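Local coordinates for protein glucuronan lyase A (Trichoderma reesei, PDB 2ZZJ) that probably cleaves beta-1,4-linked glucuronan within the chain as an endo-acting polysaccharide lyase, and binds a calcium ion on a beta-jelly-roll fold, at residues E19-S25 / K39-T45; N29-K33 / A150-V154; S86-F92 / P108-I114; F195-L199 / Q218-V224. One frame throughout, in Å; residues are numbered along the deposited sequence.

Contact 1 (E19-S25 / K39-T45)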
# COMPACT_ATOMS: atom_id res chain seq x y z
N GLU A 19 -10.88 11.23 -0.68
CA GLU A 19 -11.26 11.90 0.55
C GLU A 19 -10.93 13.40 0.51
O GLU A 19 -9.85 13.82 0.03
CB GLU A 19 -10.56 11.19 1.70
CG GLU A 19 -11.29 11.09 2.98
CD GLU A 19 -10.68 10.07 3.93
OE1 GLU A 19 -11.34 9.72 4.95
OE2 GLU A 19 -9.54 9.61 3.69
N ASN A 20 -11.86 14.24 1.00
CA ASN A 20 -11.60 15.68 1.11
C ASN A 20 -11.35 16.32 -0.26
O ASN A 20 -12.19 16.22 -1.14
CB ASN A 20 -10.46 15.95 2.12
CG ASN A 20 -10.31 17.42 2.51
OD1 ASN A 20 -9.24 17.83 2.97
ND2 ASN A 20 -11.35 18.21 2.30
N GLN A 21 -10.20 16.94 -0.47
CA GLN A 21 -9.88 17.50 -1.78
C GLN A 21 -9.09 16.55 -2.70
O GLN A 21 -8.61 16.96 -3.75
CB GLN A 21 -9.14 18.83 -1.64
CG GLN A 21 -10.05 19.99 -1.15
CD GLN A 21 -9.36 21.37 -1.12
OE1 GLN A 21 -8.44 21.65 -1.90
NE2 GLN A 21 -9.84 22.23 -0.22
N GLY A 22 -8.97 15.29 -2.30
CA GLY A 22 -8.20 14.31 -3.10
C GLY A 22 -8.78 14.07 -4.49
O GLY A 22 -10.00 14.23 -4.70
N THR A 23 -7.93 13.69 -5.43
CA THR A 23 -8.37 13.28 -6.77
C THR A 23 -7.77 11.92 -7.11
O THR A 23 -6.75 11.53 -6.54
CB THR A 23 -8.00 14.31 -7.87
OG1 THR A 23 -6.57 14.43 -8.02
CG2 THR A 23 -8.60 15.71 -7.55
N VAL A 24 -8.44 11.19 -8.00
CA VAL A 24 -7.92 9.97 -8.62
C VAL A 24 -8.43 10.05 -10.05
O VAL A 24 -9.66 10.07 -10.28
CB VAL A 24 -8.47 8.67 -7.98
CG1 VAL A 24 -8.01 7.42 -8.75
CG2 VAL A 24 -8.07 8.54 -6.48
N SER A 25 -7.52 10.11 -11.00
CA SER A 25 -7.94 10.24 -12.39
C SER A 25 -7.06 9.44 -13.33
O SER A 25 -5.94 9.06 -12.95
CB SER A 25 -7.91 11.72 -12.78
OG SER A 25 -6.59 12.22 -12.68
N LYS A 39 -3.43 8.81 -11.70
CA LYS A 39 -2.80 9.88 -10.92
C LYS A 39 -3.60 10.08 -9.64
O LYS A 39 -4.82 10.30 -9.70
CB LYS A 39 -2.74 11.19 -11.71
CG LYS A 39 -2.08 12.32 -10.94
CD LYS A 39 -1.96 13.60 -11.78
CE LYS A 39 -3.35 14.14 -12.13
NZ LYS A 39 -3.19 15.58 -12.56
N MET A 40 -2.95 9.98 -8.48
CA MET A 40 -3.59 10.22 -7.19
C MET A 40 -3.02 11.51 -6.63
O MET A 40 -1.80 11.70 -6.63
CB MET A 40 -3.29 9.09 -6.18
CG MET A 40 -4.14 7.81 -6.36
SD MET A 40 -3.99 7.12 -7.98
CE MET A 40 -4.53 5.45 -7.62
N THR A 41 -3.89 12.40 -6.16
CA THR A 41 -3.42 13.63 -5.47
C THR A 41 -4.11 13.82 -4.13
O THR A 41 -5.26 13.34 -3.92
CB THR A 41 -3.57 14.91 -6.35
OG1 THR A 41 -4.92 15.41 -6.29
CG2 THR A 41 -3.18 14.62 -7.79
N GLN A 42 -3.42 14.49 -3.22
CA GLN A 42 -4.02 14.91 -1.96
C GLN A 42 -3.56 16.33 -1.62
O GLN A 42 -2.47 16.75 -2.00
CB GLN A 42 -3.67 13.97 -0.80
CG GLN A 42 -4.67 12.80 -0.64
CD GLN A 42 -6.04 13.34 -0.17
OE1 GLN A 42 -6.12 14.46 0.36
NE2 GLN A 42 -7.11 12.57 -0.38
N THR A 43 -4.42 17.07 -0.92
CA THR A 43 -4.14 18.49 -0.65
C THR A 43 -4.38 18.74 0.82
O THR A 43 -5.47 18.44 1.35
CB THR A 43 -5.06 19.43 -1.49
OG1 THR A 43 -4.85 19.22 -2.88
CG2 THR A 43 -4.79 20.92 -1.16
N TYR A 44 -3.37 19.26 1.50
CA TYR A 44 -3.48 19.52 2.93
C TYR A 44 -4.43 20.72 3.10
O TYR A 44 -4.35 21.66 2.31
CB TYR A 44 -2.11 19.86 3.55
CG TYR A 44 -2.16 20.01 5.06
CD1 TYR A 44 -2.43 18.91 5.88
CD2 TYR A 44 -1.98 21.27 5.67
CE1 TYR A 44 -2.50 19.05 7.28
CE2 TYR A 44 -2.06 21.42 7.06
CZ TYR A 44 -2.32 20.33 7.85
OH TYR A 44 -2.39 20.47 9.23
N THR A 45 -5.31 20.66 4.10
CA THR A 45 -6.30 21.73 4.35
C THR A 45 -6.33 21.99 5.86
O THR A 45 -6.91 21.22 6.63
CB THR A 45 -7.74 21.36 3.85
OG1 THR A 45 -8.17 20.17 4.51
CG2 THR A 45 -7.78 21.13 2.34
O HOH W 1 -5.78 16.78 -4.01
O HOH W 2 -7.44 16.74 0.60
O HOH W 3 -5.77 12.82 -9.99
O HOH W 4 -5.95 14.75 -14.03

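Contact 2 (N29-K33 / A150-V154). With CA (calcium ion), chain B.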
# COMPACT_ATOMS: atom_id res chain seq x y z
N ASN A 29 -0.27 11.22 -20.10
CA ASN A 29 1.03 11.90 -20.24
C ASN A 29 2.16 11.38 -19.38
O ASN A 29 3.32 11.57 -19.70
CB ASN A 29 0.90 13.42 -20.03
CG ASN A 29 0.38 13.78 -18.64
OD1 ASN A 29 -0.33 13.00 -17.99
ND2 ASN A 29 0.71 15.00 -18.20
N VAL A 30 1.81 10.73 -18.26
CA VAL A 30 2.80 10.17 -17.34
C VAL A 30 2.34 8.73 -17.15
O VAL A 30 1.36 8.49 -16.46
CB VAL A 30 2.81 10.93 -15.99
CG1 VAL A 30 3.81 10.29 -15.02
CG2 VAL A 30 3.12 12.45 -16.19
N VAL A 31 3.00 7.82 -17.85
CA VAL A 31 2.52 6.44 -17.99
C VAL A 31 3.70 5.48 -17.89
O VAL A 31 4.76 5.76 -18.43
CB VAL A 31 1.78 6.25 -19.34
CG1 VAL A 31 1.56 4.79 -19.66
CG2 VAL A 31 0.44 6.99 -19.33
N PHE A 32 3.52 4.35 -17.19
CA PHE A 32 4.58 3.37 -17.15
C PHE A 32 4.57 2.42 -18.38
O PHE A 32 5.61 2.15 -18.97
CB PHE A 32 4.54 2.56 -15.83
CG PHE A 32 5.55 1.45 -15.77
CD1 PHE A 32 6.93 1.75 -15.74
CD2 PHE A 32 5.14 0.12 -15.76
CE1 PHE A 32 7.89 0.74 -15.71
CE2 PHE A 32 6.11 -0.93 -15.72
CZ PHE A 32 7.49 -0.61 -15.71
N LYS A 33 3.40 1.92 -18.74
CA LYS A 33 3.26 0.97 -19.86
C LYS A 33 1.94 1.28 -20.54
O LYS A 33 0.99 1.70 -19.86
CB LYS A 33 3.29 -0.47 -19.32
CG LYS A 33 3.43 -1.55 -20.38
CD LYS A 33 3.34 -2.99 -19.80
CE LYS A 33 4.46 -3.30 -18.77
NZ LYS A 33 4.48 -4.74 -18.26
N ALA A 150 10.57 9.30 -11.22
CA ALA A 150 10.90 8.08 -11.93
C ALA A 150 9.93 6.95 -11.56
O ALA A 150 9.62 6.78 -10.37
CB ALA A 150 12.33 7.65 -11.57
N TRP A 151 9.53 6.14 -12.54
CA TRP A 151 8.69 4.95 -12.25
C TRP A 151 9.49 3.90 -11.50
O TRP A 151 10.58 3.46 -11.96
CB TRP A 151 8.14 4.33 -13.53
CG TRP A 151 7.01 5.13 -14.10
CD1 TRP A 151 7.06 6.03 -15.14
CD2 TRP A 151 5.68 5.11 -13.64
NE1 TRP A 151 5.81 6.56 -15.35
CE2 TRP A 151 4.94 6.00 -14.45
CE3 TRP A 151 5.02 4.42 -12.60
CZ2 TRP A 151 3.57 6.22 -14.26
CZ3 TRP A 151 3.67 4.62 -12.42
CH2 TRP A 151 2.95 5.53 -13.24
N HIS A 152 8.97 3.48 -10.35
CA HIS A 152 9.53 2.37 -9.58
C HIS A 152 8.58 1.19 -9.59
O HIS A 152 7.40 1.37 -9.78
CB HIS A 152 9.78 2.82 -8.15
CG HIS A 152 10.76 3.95 -8.07
ND1 HIS A 152 12.09 3.80 -8.44
CD2 HIS A 152 10.62 5.23 -7.66
CE1 HIS A 152 12.71 4.96 -8.28
NE2 HIS A 152 11.85 5.84 -7.78
N ARG A 153 9.11 -0.01 -9.41
CA ARG A 153 8.36 -1.22 -9.58
C ARG A 153 8.55 -2.07 -8.35
O ARG A 153 9.70 -2.40 -7.99
CB ARG A 153 8.83 -2.00 -10.84
CG ARG A 153 8.60 -1.25 -12.18
CD ARG A 153 9.76 -0.29 -12.55
NE ARG A 153 11.04 -0.98 -12.72
CZ ARG A 153 12.23 -0.36 -12.60
NH1 ARG A 153 12.29 0.95 -12.30
NH2 ARG A 153 13.36 -1.05 -12.76
N VAL A 154 7.43 -2.45 -7.74
CA VAL A 154 7.44 -3.13 -6.44
C VAL A 154 6.79 -4.49 -6.66
O VAL A 154 5.73 -4.58 -7.32
CB VAL A 154 6.62 -2.35 -5.36
CG1 VAL A 154 6.50 -3.16 -4.06
CG2 VAL A 154 7.25 -0.97 -5.07
CA CA B . -0.69 1.54 -18.24
O HOH W 5 6.22 8.67 -17.34
O HOH W 6 -2.32 1.43 -20.11
O HOH W 7 -0.13 -0.80 -18.45

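Contact 3 (S86-F92 / P108-I114)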
# COMPACT_ATOMS: atom_id res chain seq x y z
N SER A 86 5.18 10.22 7.12
CA SER A 86 4.77 9.14 6.21
C SER A 86 3.82 9.64 5.15
O SER A 86 2.86 10.34 5.47
CB SER A 86 4.07 8.03 7.00
OG SER A 86 3.32 7.18 6.12
N TYR A 87 4.07 9.24 3.91
CA TYR A 87 3.06 9.27 2.83
C TYR A 87 2.90 7.82 2.39
O TYR A 87 3.84 7.21 1.89
CB TYR A 87 3.47 10.18 1.66
CG TYR A 87 3.55 11.63 2.08
CD1 TYR A 87 2.41 12.44 2.03
CD2 TYR A 87 4.74 12.18 2.60
CE1 TYR A 87 2.46 13.77 2.43
CE2 TYR A 87 4.80 13.52 3.01
CZ TYR A 87 3.65 14.30 2.93
OH TYR A 87 3.63 15.62 3.34
N ASN A 88 1.73 7.26 2.67
CA ASN A 88 1.50 5.84 2.44
C ASN A 88 1.14 5.68 0.97
O ASN A 88 0.44 6.52 0.39
CB ASN A 88 0.36 5.35 3.33
CG ASN A 88 0.38 3.84 3.50
OD1 ASN A 88 1.15 3.30 4.32
ND2 ASN A 88 -0.46 3.15 2.74
N ILE A 89 1.65 4.61 0.34
CA ILE A 89 1.40 4.40 -1.08
C ILE A 89 0.60 3.12 -1.43
O ILE A 89 0.09 3.01 -2.55
CB ILE A 89 2.68 4.48 -1.95
CG1 ILE A 89 3.71 3.38 -1.56
CG2 ILE A 89 3.34 5.90 -1.87
CD1 ILE A 89 4.92 3.31 -2.56
N ALA A 90 0.52 2.16 -0.49
CA ALA A 90 -0.29 0.92 -0.67
C ALA A 90 -0.60 0.32 0.68
O ALA A 90 0.17 0.52 1.66
CB ALA A 90 0.47 -0.10 -1.53
N GLN A 91 -1.69 -0.43 0.78
CA GLN A 91 -1.97 -1.08 2.07
C GLN A 91 -2.94 -2.21 1.91
O GLN A 91 -3.79 -2.16 1.00
CB GLN A 91 -2.53 -0.09 3.09
CG GLN A 91 -3.77 0.68 2.68
CD GLN A 91 -4.44 1.40 3.87
OE1 GLN A 91 -4.26 0.99 5.02
NE2 GLN A 91 -5.18 2.46 3.60
N PHE A 92 -2.79 -3.19 2.80
CA PHE A 92 -3.80 -4.24 2.99
C PHE A 92 -4.60 -3.89 4.21
O PHE A 92 -4.02 -3.49 5.26
CB PHE A 92 -3.13 -5.58 3.19
CG PHE A 92 -2.43 -6.09 1.95
CD1 PHE A 92 -3.15 -6.86 1.02
CD2 PHE A 92 -1.10 -5.80 1.71
CE1 PHE A 92 -2.52 -7.37 -0.12
CE2 PHE A 92 -0.47 -6.29 0.55
CZ PHE A 92 -1.20 -7.07 -0.36
N PRO A 108 -5.57 -2.02 9.23
CA PRO A 108 -4.57 -2.29 8.18
C PRO A 108 -3.55 -3.29 8.68
O PRO A 108 -3.14 -3.24 9.86
CB PRO A 108 -3.89 -0.93 7.95
CG PRO A 108 -4.15 -0.11 9.24
CD PRO A 108 -5.47 -0.66 9.81
N SER A 109 -3.12 -4.19 7.82
CA SER A 109 -2.02 -5.07 8.17
C SER A 109 -0.73 -4.57 7.54
O SER A 109 -0.06 -3.65 8.06
CB SER A 109 -2.32 -6.53 7.80
OG SER A 109 -2.67 -6.71 6.43
N THR A 110 -0.35 -5.18 6.43
CA THR A 110 0.85 -4.75 5.75
C THR A 110 0.57 -3.41 5.07
O THR A 110 -0.50 -3.21 4.47
CB THR A 110 1.39 -5.82 4.77
OG1 THR A 110 2.15 -6.81 5.51
CG2 THR A 110 2.29 -5.23 3.71
N MET A 111 1.54 -2.49 5.18
CA MET A 111 1.45 -1.16 4.57
C MET A 111 2.76 -0.86 3.90
O MET A 111 3.84 -1.37 4.32
CB MET A 111 1.11 -0.06 5.60
CG MET A 111 -0.25 -0.25 6.31
SD MET A 111 -0.47 0.98 7.65
CE MET A 111 -1.23 2.28 6.72
N ILE A 112 2.70 -0.04 2.85
CA ILE A 112 3.91 0.38 2.17
C ILE A 112 3.90 1.89 2.12
O ILE A 112 2.90 2.49 1.71
CB ILE A 112 3.99 -0.22 0.72
CG1 ILE A 112 3.79 -1.76 0.77
CG2 ILE A 112 5.33 0.24 0.03
CD1 ILE A 112 3.90 -2.51 -0.54
N TRP A 113 5.00 2.52 2.52
CA TRP A 113 5.02 3.98 2.58
C TRP A 113 6.38 4.57 2.30
O TRP A 113 7.36 3.83 2.25
CB TRP A 113 4.43 4.51 3.90
CG TRP A 113 5.22 4.26 5.20
CD1 TRP A 113 5.99 5.18 5.89
CD2 TRP A 113 5.21 3.07 6.02
NE1 TRP A 113 6.48 4.63 7.05
CE2 TRP A 113 6.02 3.34 7.16
CE3 TRP A 113 4.59 1.81 5.91
CZ2 TRP A 113 6.23 2.40 8.17
CZ3 TRP A 113 4.82 0.85 6.91
CH2 TRP A 113 5.64 1.17 8.04
N ILE A 114 6.39 5.88 2.05
CA ILE A 114 7.62 6.70 1.93
C ILE A 114 7.83 7.45 3.24
O ILE A 114 6.91 8.09 3.73
CB ILE A 114 7.50 7.77 0.77
CG1 ILE A 114 7.04 7.13 -0.55
CG2 ILE A 114 8.83 8.46 0.51
CD1 ILE A 114 7.99 6.09 -1.09

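Contact 4 (F195-L199 / Q218-V224). With CA (calcium ion), chain B.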
# COMPACT_ATOMS: atom_id res chain seq x y z
N PHE A 195 -6.75 -5.11 -0.96
CA PHE A 195 -5.44 -4.61 -1.39
C PHE A 195 -5.75 -3.26 -2.01
O PHE A 195 -6.50 -3.17 -2.99
CB PHE A 195 -4.83 -5.56 -2.41
CG PHE A 195 -3.55 -5.06 -3.01
CD1 PHE A 195 -2.57 -4.45 -2.21
CD2 PHE A 195 -3.33 -5.18 -4.39
CE1 PHE A 195 -1.35 -3.99 -2.77
CE2 PHE A 195 -2.10 -4.71 -4.97
CZ PHE A 195 -1.13 -4.12 -4.16
N ARG A 196 -5.21 -2.20 -1.40
CA ARG A 196 -5.41 -0.86 -1.92
C ARG A 196 -4.10 -0.28 -2.42
O ARG A 196 -3.03 -0.47 -1.79
CB ARG A 196 -5.93 0.07 -0.84
CG ARG A 196 -7.22 -0.41 -0.18
CD ARG A 196 -7.68 0.69 0.72
NE ARG A 196 -8.90 0.31 1.43
CZ ARG A 196 -9.41 1.04 2.41
NH1 ARG A 196 -8.81 2.18 2.80
NH2 ARG A 196 -10.51 0.61 3.02
N VAL A 197 -4.17 0.45 -3.54
CA VAL A 197 -3.03 1.28 -3.93
C VAL A 197 -3.46 2.74 -4.00
O VAL A 197 -4.59 3.06 -4.43
CB VAL A 197 -2.26 0.80 -5.23
CG1 VAL A 197 -1.75 -0.65 -5.09
CG2 VAL A 197 -3.10 1.02 -6.50
N GLY A 198 -2.59 3.64 -3.56
CA GLY A 198 -2.92 5.05 -3.64
C GLY A 198 -2.27 5.89 -2.57
O GLY A 198 -1.70 5.36 -1.60
N LEU A 199 -2.37 7.20 -2.76
CA LEU A 199 -1.71 8.15 -1.86
C LEU A 199 -2.60 8.34 -0.64
O LEU A 199 -3.74 8.83 -0.76
CB LEU A 199 -1.51 9.49 -2.59
CG LEU A 199 -0.95 10.63 -1.70
CD1 LEU A 199 0.42 10.26 -1.04
CD2 LEU A 199 -0.82 11.84 -2.57
N GLN A 218 1.42 14.50 -5.21
CA GLN A 218 1.01 13.70 -6.39
C GLN A 218 1.82 12.42 -6.55
O GLN A 218 3.06 12.45 -6.49
CB GLN A 218 1.16 14.50 -7.68
CG GLN A 218 0.59 15.94 -7.63
CD GLN A 218 0.94 16.68 -8.86
OE1 GLN A 218 1.89 17.48 -8.88
NE2 GLN A 218 0.19 16.44 -9.91
N VAL A 219 1.12 11.31 -6.78
CA VAL A 219 1.76 10.00 -6.99
C VAL A 219 0.98 9.31 -8.13
O VAL A 219 -0.27 9.38 -8.13
CB VAL A 219 1.73 9.11 -5.73
CG1 VAL A 219 2.46 7.73 -6.05
CG2 VAL A 219 2.41 9.82 -4.53
N TRP A 220 1.68 8.73 -9.09
CA TRP A 220 1.08 8.00 -10.21
C TRP A 220 1.23 6.50 -9.97
O TRP A 220 2.18 6.08 -9.28
CB TRP A 220 1.77 8.37 -11.52
CG TRP A 220 1.49 9.77 -11.99
CD1 TRP A 220 0.67 10.14 -13.04
CD2 TRP A 220 2.01 10.97 -11.44
NE1 TRP A 220 0.68 11.53 -13.18
CE2 TRP A 220 1.49 12.05 -12.21
CE3 TRP A 220 2.86 11.25 -10.38
CZ2 TRP A 220 1.79 13.37 -11.93
CZ3 TRP A 220 3.19 12.59 -10.11
CH2 TRP A 220 2.65 13.62 -10.88
N TYR A 221 0.31 5.70 -10.54
CA TYR A 221 0.34 4.25 -10.42
C TYR A 221 0.04 3.62 -11.76
O TYR A 221 -0.69 4.21 -12.59
CB TYR A 221 -0.73 3.77 -9.44
CG TYR A 221 -0.46 4.14 -8.02
CD1 TYR A 221 0.18 3.22 -7.17
CD2 TYR A 221 -0.81 5.38 -7.52
CE1 TYR A 221 0.45 3.56 -5.80
CE2 TYR A 221 -0.53 5.74 -6.17
CZ TYR A 221 0.08 4.81 -5.34
OH TYR A 221 0.27 5.18 -4.03
N ASP A 222 0.51 2.41 -11.94
CA ASP A 222 0.21 1.66 -13.16
C ASP A 222 0.52 0.19 -12.95
O ASP A 222 1.22 -0.17 -12.01
CB ASP A 222 1.09 2.23 -14.29
CG ASP A 222 0.54 1.93 -15.69
OD1 ASP A 222 -0.49 1.20 -15.83
OD2 ASP A 222 1.16 2.43 -16.64
N GLU A 223 0.03 -0.65 -13.87
CA GLU A 223 0.46 -2.01 -13.99
C GLU A 223 0.37 -2.76 -12.63
O GLU A 223 1.38 -3.23 -12.11
CB GLU A 223 1.90 -2.02 -14.58
CG GLU A 223 2.33 -3.31 -15.23
CD GLU A 223 1.56 -3.65 -16.54
OE1 GLU A 223 1.91 -4.72 -17.08
OE2 GLU A 223 0.64 -2.91 -17.00
N VAL A 224 -0.84 -2.83 -12.07
CA VAL A 224 -1.06 -3.50 -10.79
C VAL A 224 -1.57 -4.91 -11.06
O VAL A 224 -2.41 -5.10 -11.98
CB VAL A 224 -2.11 -2.74 -9.92
CG1 VAL A 224 -2.19 -3.36 -8.49
CG2 VAL A 224 -1.77 -1.23 -9.82
CA CA B . -0.69 1.54 -18.24
O HOH W 7 -0.13 -0.80 -18.45
O HOH W 6 -2.32 1.43 -20.11

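Contact 1 (E19-S25 / K39-T45)
Glu19 opens a type II' beta turn that runs to Gly22, closed by Gly22 N to Glu19 O at 2.9 Å. Glu19 O also takes the amide of Gln42 NE2 at 3.0 Å, pinning the turn to the partner strand. Asn20 reaches the far end of 39-45, where Thr45 OG1 donates to Asn20 OD1 at 3.0 Å. Gln21 lays its side chain along the partner, OE1 3.8 Å from Thr43 CG2 and NE2 3.5 Å from Thr45 CG2, while water 1 joins Gln21 O to the hydroxyls of Thr41 and Thr43. At Gly22 a CB would clash with Gln42 NE2. From Thr23 the antiparallel hairpin is regular. Thr23 and Thr41 are a hydrogen-bonded pair (Thr23 N to Thr41 O 3.1 Å, Thr41 N to Thr23 O 3.0 Å), and their hydroxyls, Thr23 OG1 and Thr41 OG1, share a 2.6 Å hydrogen bond. Val24 sets CG2 4.0 Å from Met40 CG on the opposite, buried face. Ser25 and Lys39 form the next hydrogen-bonded pair (Ser25 N to Lys39 O 3.0 Å, Lys39 N to Ser25 O 2.8 Å). Strand 37-43 continues the sheet into strand 216-227, while Val24 and Met40 pack on Val56 of strand 53-63.

Contact 2 (N29-K33 / A150-V154)
This is a surface contact between a calcium-binding loop and one end of a sheet: 29-33 belongs to the connection between strands 23-27 and 37-43, and 150-154 lies on the strand 152-160 side. It rests on two aromatic residues. Phe32 lays its CB over one face of the Trp151 indole, 3.7 Å from the centroid of the six-membered ring and 16° off its normal, a CH-pi contact; the closest side-chain pair is Phe32 CB to Trp151 CD2 at 3.5 Å. The Phe32 ring itself is tilted 50° to the indole and runs on to Arg153, where Phe32 CZ lies 3.8 Å from Arg153 CG. On the other flank Val30 CG1 touches Trp151 CZ2 at 4.1 Å. Water 5 accepts from Trp151 NE1 at 2.9 Å and, weakly, from Val31 N at 3.4 Å. Arg153 is held by its own segment, NH1 to Trp151 O at 3.1 Å, and by a salt bridge to Asp236. Just past the aromatic pair, Lys33 O binds the calcium ion at 2.3 Å; Asp7, Ser36 and Asp222 complete the protein ligands, and Lys33 NZ pairs with Glu223. Across the interface itself the adhesion is mainly apolar and CH-pi, with one water, weakly held on the Val31 side, as polar link, whereas the metal holds the loop through a backbone carbonyl right beside Phe32.

Contact 3 (S86-F92 / P108-I114)
The irregular shape of this antiparallel hairpin comes from a classic beta bulge, where Ile89 and Ala90 both face Ile112. Ile112 O receives Ile89 N at 2.8 Å and Ala90 N at 3.3 Å, so one extra residue swells strand 86-92 and the register slips by one between the Asn88-Trp113 and Ala90-Ile112 pairs. Ile112 fills the space beside the bulge: its CG2 lies 3.9 Å from Ile89 CG1, its CB is 4.2 Å from Ala90 CB, and Phe72 of strand 66-76 packs on both Ala90 and Ile112. Ile89 CG2 also meets Ile114 CG1 at 4.1 Å. On the other face Asn88 OD1 sits 3.5 Å from both Trp113 CB and Met111 CE, and the methyl of Met111 also lies 3.7 Å from Gln91 OE1, so this methyl fills the hollow between the Asn88 and Gln91 side chains. Farther along, the chain turns a corner at Thr110; there Phe92 CD2 lies 3.9 Å from Thr110 CB, and the Phe92 ring stacks on Phe195 of the neighbouring strand. Thr110 O accepts Phe92 N at 2.8 Å, and Ser109 N gives to Phe92 O at 2.8 Å. The chemistry is thus two-sided: isoleucines and alanine turn to the interior of the jelly roll, while the other face is mixed, with Asn88 and Gln91 set among Met111 and Trp113, Gln91 bonding to Glu55 and Asn88 ND2 to Ala90 O.

Contact 4 (F195-L199 / Q218-V224)
Here the two sheets of the beta-jelly roll meet face to face: strand 195-197 of one and strand 218-224 of the other approach to 10.3 Å between axes, at 132°, a spacing bridged by side chains. Tyr221 is the largest contributor. Its ring spans the gap, with CE1 3.9 Å from Val197 CB, and its hydroxyl reaches the corner at Gly198, Tyr221 OH lying 3.0 Å from Gly198 C. The hydroxyl's partner is Ile89 O on strand 86-95, so this one side chain also reaches a second strand of the facing sheet. Gly198 suits the corner because at its backbone angles a CB would be jammed against the preceding carbonyl. Val197, next in area, fills the room between Tyr221 and Val224, with Val197 CG2 4.2 Å from Val224 CG2; Val224 also puts CG1 3.8 Å from Phe195 CE2. Leu199, covered almost as much as Val197, packs beyond the corner, its CD1 4.0 Å from Val219 CG2, and Met40 of the adjacent strand adds to this apolar layer. Next to Tyr221, Asp222 points its CB away from the interior contact and serves the metal. Glu223 and Val224 form a G1 bulge facing strand 2-6, and Glu223 OE2 takes a hydrogen bond from water 7. That water is a calcium ligand, and Asp222 grips the same ion with both carboxylate oxygens, OD1 at 2.4 Å and OD2 at 2.6 Å.

Overall arrangement
From the N terminus, contact 1 opens first and closes a hairpin with a long connection. That connection carries 29-33, the first half of contact 2, so contacts 1 and 2 cross. Contact 2 then waits until 150-154 to close, and contact 3, a local hairpin near the centre of the chain, forms entirely within that long excursion. Contact 4 follows in series, between 195-199 and 218-224. It is the hub: Met40 N bonds to Val219 O, joining it to contact 1 within one sheet; Gln91 O takes Arg196 N, joining it to contact 3 in the other; and it shares the calcium ion and the Lys33-Glu223 salt bridge with contact 2.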